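Local coordinates for protein subtilase cytotoxin, subunit B (Escherichia coli, PDB 3DWA) that forms the pentameric B part of an AB5 toxin and probably recognises glycans on the host-cell surface, including one of non-human origin, at residues Glu1-Asp5 and Ser51-Ala55; Gly13-Phe19 and Cys31-Ser37; Tyr77-Trp83 and Ser94-Leu100. All blocks are in the same frame, centred on the assembly; numbering follows the deposited sequence.

Contact 1. Residues Glu1-Asp5 and Ser51-Ala55; sequences EWTGD and SVWGA
The indole of Trp53 is enclosed from both faces and one edge, with Glu1 supplying the closest cover. The Glu1 CG methylene lies over one face of the six-membered ring in a CH-pi contact, 3.8 Å from its centroid and 27° off the ring normal. Val52 CG2 stands above the same face, toward the rim, and meets Glu1 CG at 3.6 Å. Val98 packs on the opposite face, and the backbone between Trp2 and Thr3 abuts the edge, Trp2 C coming within 3.8 Å of Trp53 CH2. Trp2 points away from Trp53, and Gly4 N lies over one face of the Trp2 ring, toward the rim, in a type I turn whose Asp5 OD2 accepts from Trp2 N at 2.9 Å. A bend at chi2 (-62°) carries the Glu1 carboxylate off the indole, its plane 72° from that of the ring. No hydrogen bond joins the two segments, whose polar ends are satisfied elsewhere: Trp53 NE1 by Glu79, Glu1 OE1 by Gln23 and Asn26 of the second subunit, Trp2 NE1 by that subunit's Tyr29. The contact itself is therefore van der Waals and CH-pi, while hydrogen bonds to Val98, Arg114 and the second subunit fix the N-terminal residues.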
loop_
_atom_site.group_PDB
_atom_site.type_symbol
_atom_site.label_atom_id
_atom_site.label_comp_id
_atom_site.label_asym_id
_atom_site.label_seq_id
_atom_site.Cartn_x
_atom_site.Cartn_y
_atom_site.Cartn_z
ATOM N N GLU C 1 12.817 15.027 20.033
ATOM C CA GLU C 1 12.331 15.820 18.869
ATOM C C GLU C 1 10.814 15.666 18.737
ATOM O O GLU C 1 10.218 14.669 19.173
ATOM C CB GLU C 1 13.107 15.457 17.573
ATOM C CG GLU C 1 12.481 14.322 16.660
ATOM C CD GLU C 1 12.366 12.945 17.334
ATOM O OE1 GLU C 1 11.766 12.035 16.736
ATOM O OE2 GLU C 1 12.904 12.745 18.447
ATOM N N TRP C 2 10.168 16.670 18.180
ATOM C CA TRP C 2 8.786 16.518 17.867
ATOM C C TRP C 2 8.481 17.471 16.738
ATOM O O TRP C 2 8.941 18.615 16.740
ATOM C CB TRP C 2 7.913 16.779 19.101
ATOM C CG TRP C 2 6.421 16.810 18.825
ATOM C CD1 TRP C 2 5.722 15.958 18.015
ATOM C CD2 TRP C 2 5.467 17.704 19.377
ATOM N NE1 TRP C 2 4.400 16.283 18.023
ATOM C CE2 TRP C 2 4.212 17.352 18.849
ATOM C CE3 TRP C 2 5.554 18.804 20.254
ATOM C CZ2 TRP C 2 3.042 18.048 19.153
ATOM C CZ3 TRP C 2 4.387 19.488 20.568
ATOM C CH2 TRP C 2 3.154 19.115 20.028
ATOM N N THR C 3 7.733 16.963 15.764
ATOM C CA THR C 3 7.105 17.750 14.725
ATOM C C THR C 3 6.569 19.089 15.232
ATOM O O THR C 3 6.743 20.087 14.554
ATOM C CB THR C 3 5.944 16.948 14.070
ATOM O OG1 THR C 3 6.492 15.836 13.361
ATOM C CG2 THR C 3 5.125 17.822 13.108
ATOM N N GLY C 4 5.921 19.105 16.401
ATOM C CA GLY C 4 5.346 20.320 16.956
ATOM C C GLY C 4 6.223 21.188 17.847
ATOM O O GLY C 4 5.704 22.088 18.523
ATOM N N ASP C 5 7.519 20.899 17.898
ATOM C CA ASP C 5 8.489 21.771 18.596
ATOM C C ASP C 5 8.345 23.235 18.126
ATOM O O ASP C 5 8.115 23.484 16.933
ATOM C CB ASP C 5 9.938 21.303 18.323
ATOM C CG ASP C 5 10.314 19.992 19.072
ATOM O OD1 ASP C 5 9.602 19.600 20.034
ATOM O OD2 ASP C 5 11.306 19.325 18.659
ATOM N N SER C 51 19.403 10.406 9.717
ATOM C CA SER C 51 19.458 10.942 11.057
ATOM C C SER C 51 18.091 10.857 11.752
ATOM O O SER C 51 17.482 9.791 11.788
ATOM C CB SER C 51 19.985 12.396 11.015
ATOM O OG SER C 51 20.147 12.967 12.320
ATOM N N VAL C 52 17.623 11.974 12.300
ATOM C CA VAL C 52 16.583 11.965 13.337
ATOM C C VAL C 52 15.121 11.845 12.822
ATOM O O VAL C 52 14.279 11.271 13.506
ATOM C CB VAL C 52 16.843 13.122 14.358
ATOM C CG1 VAL C 52 17.826 14.166 13.757
ATOM C CG2 VAL C 52 15.570 13.786 14.848
ATOM N N TRP C 53 14.845 12.318 11.608
ATOM C CA TRP C 53 13.497 12.183 10.999
ATOM C C TRP C 53 13.292 10.944 10.077
ATOM O O TRP C 53 12.218 10.790 9.461
ATOM C CB TRP C 53 13.110 13.475 10.264
ATOM C CG TRP C 53 13.280 14.676 11.124
ATOM C CD1 TRP C 53 14.309 15.595 11.059
ATOM C CD2 TRP C 53 12.442 15.088 12.207
ATOM N NE1 TRP C 53 14.135 16.570 12.022
ATOM C CE2 TRP C 53 13.002 16.288 12.740
ATOM C CE3 TRP C 53 11.248 14.602 12.749
ATOM C CZ2 TRP C 53 12.414 16.981 13.791
ATOM C CZ3 TRP C 53 10.669 15.294 13.817
ATOM C CH2 TRP C 53 11.240 16.483 14.306
ATOM N N GLY C 54 14.302 10.065 10.018
ATOM C CA GLY C 54 14.262 8.856 9.183
ATOM C C GLY C 54 13.145 7.835 9.426
ATOM O O GLY C 54 12.686 7.161 8.486
ATOM N N ALA C 55 12.683 7.750 10.669
ATOM C CA ALA C 55 11.636 6.819 11.081
ATOM C C ALA C 55 10.245 7.148 10.507
ATOM O O ALA C 55 9.361 6.292 10.483
ATOM C CB ALA C 55 11.580 6.725 12.642
#

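Contact 2. Residues Gly13-Phe19 and Cys31-Ser37; sequences GVVITQF and CIEGKQS
Val15 pairs with Lys35, and Gln18 with Glu33, as antiparallel hydrogen-bonded pairs of a twisted hairpin, whose strands run at 136° to each other and shift register by one residue between them at a classic beta bulge. Thr17 and Gln18 both face Glu33 there, and Glu33 O accepts two backbone bonds, from Thr17 N at 2.8 Å and from Gln18 N at 3.2 Å. The Thr17 hydroxyl, placed between its backbone N and carbonyl carbon (chi1 56°), adds a weak third bond to the same oxygen. On the face that also carries Val15 and Lys35, Gln18 and Glu33 lie alongside each other and point the same way, Gln18 CG 3.4 Å from Glu33 OE1, with the amide and carboxylate planes 33° apart. The Gln18 amide continues to Thr102 of the third subunit.

The other face is apolar. Ile32 sits between two neighbours: its CB meets Ile16 CG2 at 3.9 Å, while its CG2 branch reaches Phe19 CE1 at 3.7 Å. Farther along, Val14 CG1 rests on the bare backbone of Gly34, 3.6 Å from its CA. Helix 57-70 packs on this face through Ile16 and Phe19. Beside the Val15-Lys35 pair, a water bridges Gly13 O and Ser37 N, and beyond Ile32, Cys31 is tied to Cys45 of strand 41-47 by a disulfide.

The chemistry thus differs between the faces: Ile16, Phe19 and Ile32 pack under the helix, whereas Gln18 and Glu33 share the other face with Val15 and Lys35. Both Gln18 and Phe19 reach the third subunit. With one carbonyl serving two N-H groups, the bulge takes up an extra residue while both of its N-H groups keep an acceptor.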
loop_
_atom_site.group_PDB
_atom_site.type_symbol
_atom_site.label_atom_id
_atom_site.label_comp_id
_atom_site.label_asym_id
_atom_site.label_seq_id
_atom_site.Cartn_x
_atom_site.Cartn_y
_atom_site.Cartn_z
ATOM N N GLY C 13 -1.488 25.864 3.964
ATOM C CA GLY C 13 -2.239 25.995 2.698
ATOM C C GLY C 13 -1.421 25.789 1.416
ATOM O O GLY C 13 -1.601 26.507 0.394
ATOM N N VAL C 14 -0.522 24.825 1.470
ATOM C CA VAL C 14 0.352 24.460 0.390
ATOM C C VAL C 14 -0.280 23.368 -0.475
ATOM O O VAL C 14 -0.833 22.383 0.059
ATOM C CB VAL C 14 1.666 23.931 1.040
ATOM C CG1 VAL C 14 2.636 23.302 0.051
ATOM C CG2 VAL C 14 2.304 25.067 1.836
ATOM N N VAL C 15 -0.193 23.497 -1.798
ATOM C CA VAL C 15 -0.637 22.427 -2.700
ATOM C C VAL C 15 0.647 21.755 -3.180
ATOM O O VAL C 15 1.568 22.441 -3.670
ATOM C CB VAL C 15 -1.507 22.986 -3.887
ATOM C CG1 VAL C 15 -1.696 21.918 -4.972
ATOM C CG2 VAL C 15 -2.867 23.520 -3.396
ATOM N N ILE C 16 0.760 20.435 -2.950
ATOM C CA ILE C 16 1.959 19.690 -3.380
ATOM C C ILE C 16 1.861 19.528 -4.881
ATOM O O ILE C 16 0.951 18.897 -5.378
ATOM C CB ILE C 16 2.145 18.273 -2.666
ATOM C CG1 ILE C 16 2.286 18.452 -1.144
ATOM C CG2 ILE C 16 3.365 17.474 -3.299
ATOM C CD1 ILE C 16 2.166 17.108 -0.281
ATOM N N THR C 17 2.806 20.104 -5.593
ATOM C CA THR C 17 2.750 20.203 -7.049
ATOM C C THR C 17 3.823 19.371 -7.771
ATOM O O THR C 17 3.673 19.082 -8.952
ATOM C CB THR C 17 2.895 21.694 -7.490
ATOM O OG1 THR C 17 4.108 22.239 -6.952
ATOM C CG2 THR C 17 1.731 22.527 -6.947
ATOM N N GLN C 18 4.904 19.015 -7.089
ATOM C CA GLN C 18 5.976 18.214 -7.734
ATOM C C GLN C 18 6.469 17.133 -6.780
ATOM O O GLN C 18 6.442 17.296 -5.560
ATOM C CB GLN C 18 7.196 19.059 -8.184
ATOM C CG GLN C 18 6.910 20.277 -9.117
ATOM C CD GLN C 18 6.369 19.879 -10.483
ATOM O OE1 GLN C 18 6.814 18.892 -11.104
ATOM N NE2 GLN C 18 5.377 20.626 -10.946
ATOM N N PHE C 19 6.947 16.044 -7.359
ATOM C CA PHE C 19 7.339 14.854 -6.591
ATOM C C PHE C 19 8.610 14.254 -7.247
ATOM O O PHE C 19 8.644 14.090 -8.443
ATOM C CB PHE C 19 6.186 13.856 -6.624
ATOM C CG PHE C 19 6.050 13.055 -5.366
ATOM C CD1 PHE C 19 5.052 13.359 -4.461
ATOM C CD2 PHE C 19 6.926 11.997 -5.095
ATOM C CE1 PHE C 19 4.918 12.620 -3.274
ATOM C CE2 PHE C 19 6.795 11.243 -3.937
ATOM C CZ PHE C 19 5.788 11.553 -3.022
ATOM N N CYS C 31 11.426 13.906 -2.386
ATOM C CA CYS C 31 11.388 15.328 -2.150
ATOM C C CYS C 31 10.076 15.791 -2.773
ATOM O O CYS C 31 9.685 15.305 -3.826
ATOM C CB CYS C 31 12.631 16.012 -2.796
ATOM S SG CYS C 31 12.820 17.807 -2.343
ATOM N N ILE C 32 9.361 16.679 -2.096
ATOM C CA ILE C 32 8.166 17.296 -2.687
ATOM C C ILE C 32 8.385 18.791 -2.901
ATOM O O ILE C 32 9.191 19.391 -2.221
ATOM C CB ILE C 32 6.925 17.095 -1.794
ATOM C CG1 ILE C 32 7.219 17.583 -0.376
ATOM C CG2 ILE C 32 6.493 15.616 -1.793
ATOM C CD1 ILE C 32 6.040 17.479 0.559
ATOM N N GLU C 33 7.671 19.382 -3.856
ATOM C CA GLU C 33 7.608 20.828 -3.938
ATOM C C GLU C 33 6.149 21.208 -3.826
ATOM O O GLU C 33 5.264 20.500 -4.305
ATOM C CB GLU C 33 8.239 21.347 -5.227
ATOM C CG GLU C 33 8.237 22.884 -5.387
ATOM C CD GLU C 33 7.934 23.287 -6.835
ATOM O OE1 GLU C 33 8.651 22.816 -7.764
ATOM O OE2 GLU C 33 6.952 24.038 -7.051
ATOM N N GLY C 34 5.875 22.276 -3.094
ATOM C CA GLY C 34 4.514 22.764 -3.003
ATOM C C GLY C 34 4.483 24.263 -3.202
ATOM O O GLY C 34 5.505 24.910 -3.061
ATOM N N LYS C 35 3.307 24.794 -3.547
ATOM C CA LYS C 35 3.087 26.239 -3.734
ATOM C C LYS C 35 2.050 26.769 -2.728
ATOM O O LYS C 35 0.948 26.237 -2.599
ATOM C CB LYS C 35 2.522 26.526 -5.124
ATOM C CG LYS C 35 3.407 26.271 -6.319
ATOM C CD LYS C 35 4.322 27.428 -6.586
ATOM C CE LYS C 35 5.171 27.094 -7.791
ATOM N NZ LYS C 35 6.409 27.943 -7.813
ATOM N N GLN C 36 2.388 27.851 -2.066
ATOM C CA GLN C 36 1.409 28.581 -1.270
ATOM C C GLN C 36 0.539 29.458 -2.157
ATOM O O GLN C 36 0.772 29.501 -3.364
ATOM C CB GLN C 36 2.127 29.412 -0.203
ATOM C CG GLN C 36 2.913 28.512 0.719
ATOM C CD GLN C 36 3.426 29.211 1.930
ATOM O OE1 GLN C 36 4.573 29.660 1.948
ATOM N NE2 GLN C 36 2.598 29.291 2.967
ATOM N N SER C 37 -0.432 30.161 -1.556
ATOM C CA SER C 37 -1.431 31.005 -2.272
ATOM C C SER C 37 -0.970 31.708 -3.545
ATOM O O SER C 37 -1.753 31.823 -4.494
ATOM C CB SER C 37 -2.307 31.809 -1.341
ATOM O OG SER C 37 -3.165 30.846 -0.733
HETATM O O HOH W 1 -0.947 29.319 1.077
#

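Contact 3. Residues Tyr77-Trp83 and Ser94-Leu100; sequences YYEPGVW and SNALVGL
Tyr77 sets its ring edge-on against the partner strand: CD2 comes 3.3 Å from Gly99 C, and the carbonyl oxygen of Gly99 lies in the ring plane. A classic beta bulge is centred here, with Val98 and Gly99 both facing Tyr77, whose O accepts from Val98 N at 2.8 Å. On the other side of the sheet Tyr78 runs alongside Asn95, both pointing the same way. The Tyr78 ring and the Asn95 amide are inclined at 42°, Tyr78 CD1 is 3.7 Å from Asn95 CG, and Asn95 ND2 bonds to Ser43 O.

Beyond the strand pair the chain turns so that Val82 and Trp83 wrap Ala96. Ala96 CB touches Val82 CG2 at 3.7 Å and Trp83 CZ2 at 3.9 Å, while Trp83 NE1 makes a weak bond to Asn95 O. Ser94 fixes the turn by two of its atoms. Its OG, held over the backbone between N and the carbonyl carbon (chi1 84°), accepts from Gly81 N at 2.7 Å, and its O takes a nearly straight bond from Trp83 N at 3.0 Å, besides a weak one from Val82 N. The Glu79 carboxylate leads away from strand 96-102 to salt bridges with Arg7 and Arg114.

The pair joins strands 73-79 and 96-102 in the curled antiparallel sheet. Leu97 reaches strands 27-35 and 41-47 and Leu60 of helix 57-70, while Leu100 packs on that helix through Ala64 and Phe67. Leu100 also pairs with a strand of the second subunit, which extends the antiparallel ladder into that neighbour.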
loop_
_atom_site.group_PDB
_atom_site.type_symbol
_atom_site.label_atom_id
_atom_site.label_comp_id
_atom_site.label_asym_id
_atom_site.label_seq_id
_atom_site.Cartn_x
_atom_site.Cartn_y
_atom_site.Cartn_z
ATOM N N TYR C 77 5.355 20.562 7.408
ATOM C CA TYR C 77 6.268 20.792 8.535
ATOM C C TYR C 77 7.660 20.378 8.159
ATOM O O TYR C 77 7.868 19.258 7.682
ATOM C CB TYR C 77 5.881 19.924 9.708
ATOM C CG TYR C 77 4.566 20.206 10.335
ATOM C CD1 TYR C 77 4.465 21.066 11.431
ATOM C CD2 TYR C 77 3.405 19.582 9.872
ATOM C CE1 TYR C 77 3.209 21.290 12.043
ATOM C CE2 TYR C 77 2.180 19.799 10.470
ATOM C CZ TYR C 77 2.094 20.645 11.566
ATOM O OH TYR C 77 0.862 20.852 12.123
ATOM N N TYR C 78 8.633 21.264 8.382
ATOM C CA TYR C 78 9.980 21.034 7.888
ATOM C C TYR C 78 11.044 21.460 8.918
ATOM O O TYR C 78 10.784 22.245 9.815
ATOM C CB TYR C 78 10.184 21.750 6.525
ATOM C CG TYR C 78 10.272 23.273 6.660
ATOM C CD1 TYR C 78 11.502 23.902 6.766
ATOM C CD2 TYR C 78 9.127 24.058 6.733
ATOM C CE1 TYR C 78 11.603 25.288 6.927
ATOM C CE2 TYR C 78 9.203 25.455 6.890
ATOM C CZ TYR C 78 10.448 26.052 7.000
ATOM O OH TYR C 78 10.558 27.412 7.143
ATOM N N GLU C 79 12.245 20.929 8.764
ATOM C CA GLU C 79 13.378 21.387 9.535
ATOM C C GLU C 79 14.521 21.777 8.600
ATOM O O GLU C 79 15.029 20.933 7.887
ATOM C CB GLU C 79 13.842 20.335 10.510
ATOM C CG GLU C 79 15.134 20.718 11.112
ATOM C CD GLU C 79 15.300 20.171 12.471
ATOM O OE1 GLU C 79 15.912 19.076 12.593
ATOM O OE2 GLU C 79 14.774 20.832 13.402
ATOM N N PRO C 80 14.923 23.066 8.610
ATOM C CA PRO C 80 16.022 23.516 7.711
ATOM C C PRO C 80 17.396 22.921 8.074
ATOM O O PRO C 80 17.610 22.495 9.221
ATOM C CB PRO C 80 16.049 25.049 7.877
ATOM C CG PRO C 80 14.966 25.413 8.897
ATOM C CD PRO C 80 14.367 24.136 9.468
ATOM N N GLY C 81 18.312 22.883 7.109
ATOM C CA GLY C 81 19.704 22.513 7.380
ATOM C C GLY C 81 19.978 21.055 7.713
ATOM O O GLY C 81 21.089 20.710 8.130
ATOM N N VAL C 82 18.984 20.185 7.510
ATOM C CA VAL C 82 19.151 18.771 7.857
ATOM C C VAL C 82 20.056 18.053 6.859
ATOM O O VAL C 82 20.969 17.333 7.259
ATOM C CB VAL C 82 17.792 18.036 8.072
ATOM C CG1 VAL C 82 18.011 16.573 8.425
ATOM C CG2 VAL C 82 17.019 18.699 9.188
ATOM N N TRP C 83 19.830 18.257 5.564
ATOM C CA TRP C 83 20.667 17.598 4.553
ATOM C C TRP C 83 21.892 18.471 4.303
ATOM O O TRP C 83 21.763 19.698 4.274
ATOM C CB TRP C 83 19.866 17.306 3.268
ATOM C CG TRP C 83 18.485 16.745 3.613
ATOM C CD1 TRP C 83 17.280 17.303 3.321
ATOM C CD2 TRP C 83 18.207 15.554 4.358
ATOM N NE1 TRP C 83 16.262 16.521 3.821
ATOM C CE2 TRP C 83 16.804 15.450 4.473
ATOM C CE3 TRP C 83 19.008 14.551 4.933
ATOM C CZ2 TRP C 83 16.184 14.397 5.156
ATOM C CZ3 TRP C 83 18.387 13.514 5.605
ATOM C CH2 TRP C 83 16.987 13.448 5.709
ATOM N N SER C 94 17.872 21.637 1.750
ATOM C CA SER C 94 18.403 21.131 3.013
ATOM C C SER C 94 17.289 20.737 3.964
ATOM O O SER C 94 17.579 20.143 5.006
ATOM C CB SER C 94 19.313 22.176 3.693
ATOM O OG SER C 94 18.565 23.111 4.453
ATOM N N ASN C 95 16.031 21.078 3.619
ATOM C CA ASN C 95 14.875 20.845 4.489
ATOM C C ASN C 95 14.485 19.384 4.628
ATOM O O ASN C 95 14.251 18.717 3.635
ATOM C CB ASN C 95 13.617 21.631 4.064
ATOM C CG ASN C 95 13.831 23.161 4.020
ATOM O OD1 ASN C 95 14.718 23.706 4.692
ATOM N ND2 ASN C 95 13.034 23.844 3.181
ATOM N N ALA C 96 14.375 18.910 5.870
ATOM C CA ALA C 96 13.728 17.634 6.136
ATOM C C ALA C 96 12.244 17.867 6.259
ATOM O O ALA C 96 11.815 18.854 6.845
ATOM C CB ALA C 96 14.279 16.991 7.442
ATOM N N LEU C 97 11.457 16.952 5.686
ATOM C CA LEU C 97 10.013 16.859 5.910
ATOM C C LEU C 97 9.762 16.139 7.229
ATOM O O LEU C 97 10.267 15.029 7.454
ATOM C CB LEU C 97 9.365 16.069 4.748
ATOM C CG LEU C 97 7.831 15.996 4.747
ATOM C CD1 LEU C 97 7.161 17.374 4.906
ATOM C CD2 LEU C 97 7.295 15.197 3.520
ATOM N N VAL C 98 8.980 16.749 8.102
ATOM C CA VAL C 98 8.844 16.235 9.456
ATOM C C VAL C 98 7.403 16.042 9.852
ATOM O O VAL C 98 7.120 15.597 10.967
ATOM C CB VAL C 98 9.708 17.060 10.535
ATOM C CG1 VAL C 98 11.135 17.226 10.052
ATOM C CG2 VAL C 98 9.091 18.444 10.910
ATOM N N GLY C 99 6.490 16.330 8.929
ATOM C CA GLY C 99 5.080 16.220 9.231
ATOM C C GLY C 99 4.179 16.812 8.165
ATOM O O GLY C 99 4.640 17.583 7.325
ATOM N N LEU C 100 2.890 16.475 8.218
ATOM C CA LEU C 100 1.877 16.994 7.253
ATOM C C LEU C 100 0.533 17.039 7.948
ATOM O O LEU C 100 0.269 16.209 8.842
ATOM C CB LEU C 100 1.743 16.030 6.048
ATOM C CG LEU C 100 2.936 15.790 5.107
ATOM C CD1 LEU C 100 2.851 14.466 4.340
ATOM C CD2 LEU C 100 3.059 16.999 4.121
#

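In the fold
Contacts 1 and 3 are adjoining, their centres 9 Å apart: Thr3 OG1 lies 2.5 Å from Val98 O, a probable hydrogen bond, and Thr3 CG2 packs on the Tyr77 ring. Both touch the second subunit. Contact 2 sits across the chain's centre from contact 1, about 12 Å away at the nearest atoms, and faces the third subunit. It meets contact 3 in the core, where Ile32 CD1 is 3.9 Å from Leu97 CD2. One curled sheet thus links two opposed interfaces, an arrangement consistent with the OB-fold pentamers of AB5 toxins, in which each subunit offers different strands to its two neighbours.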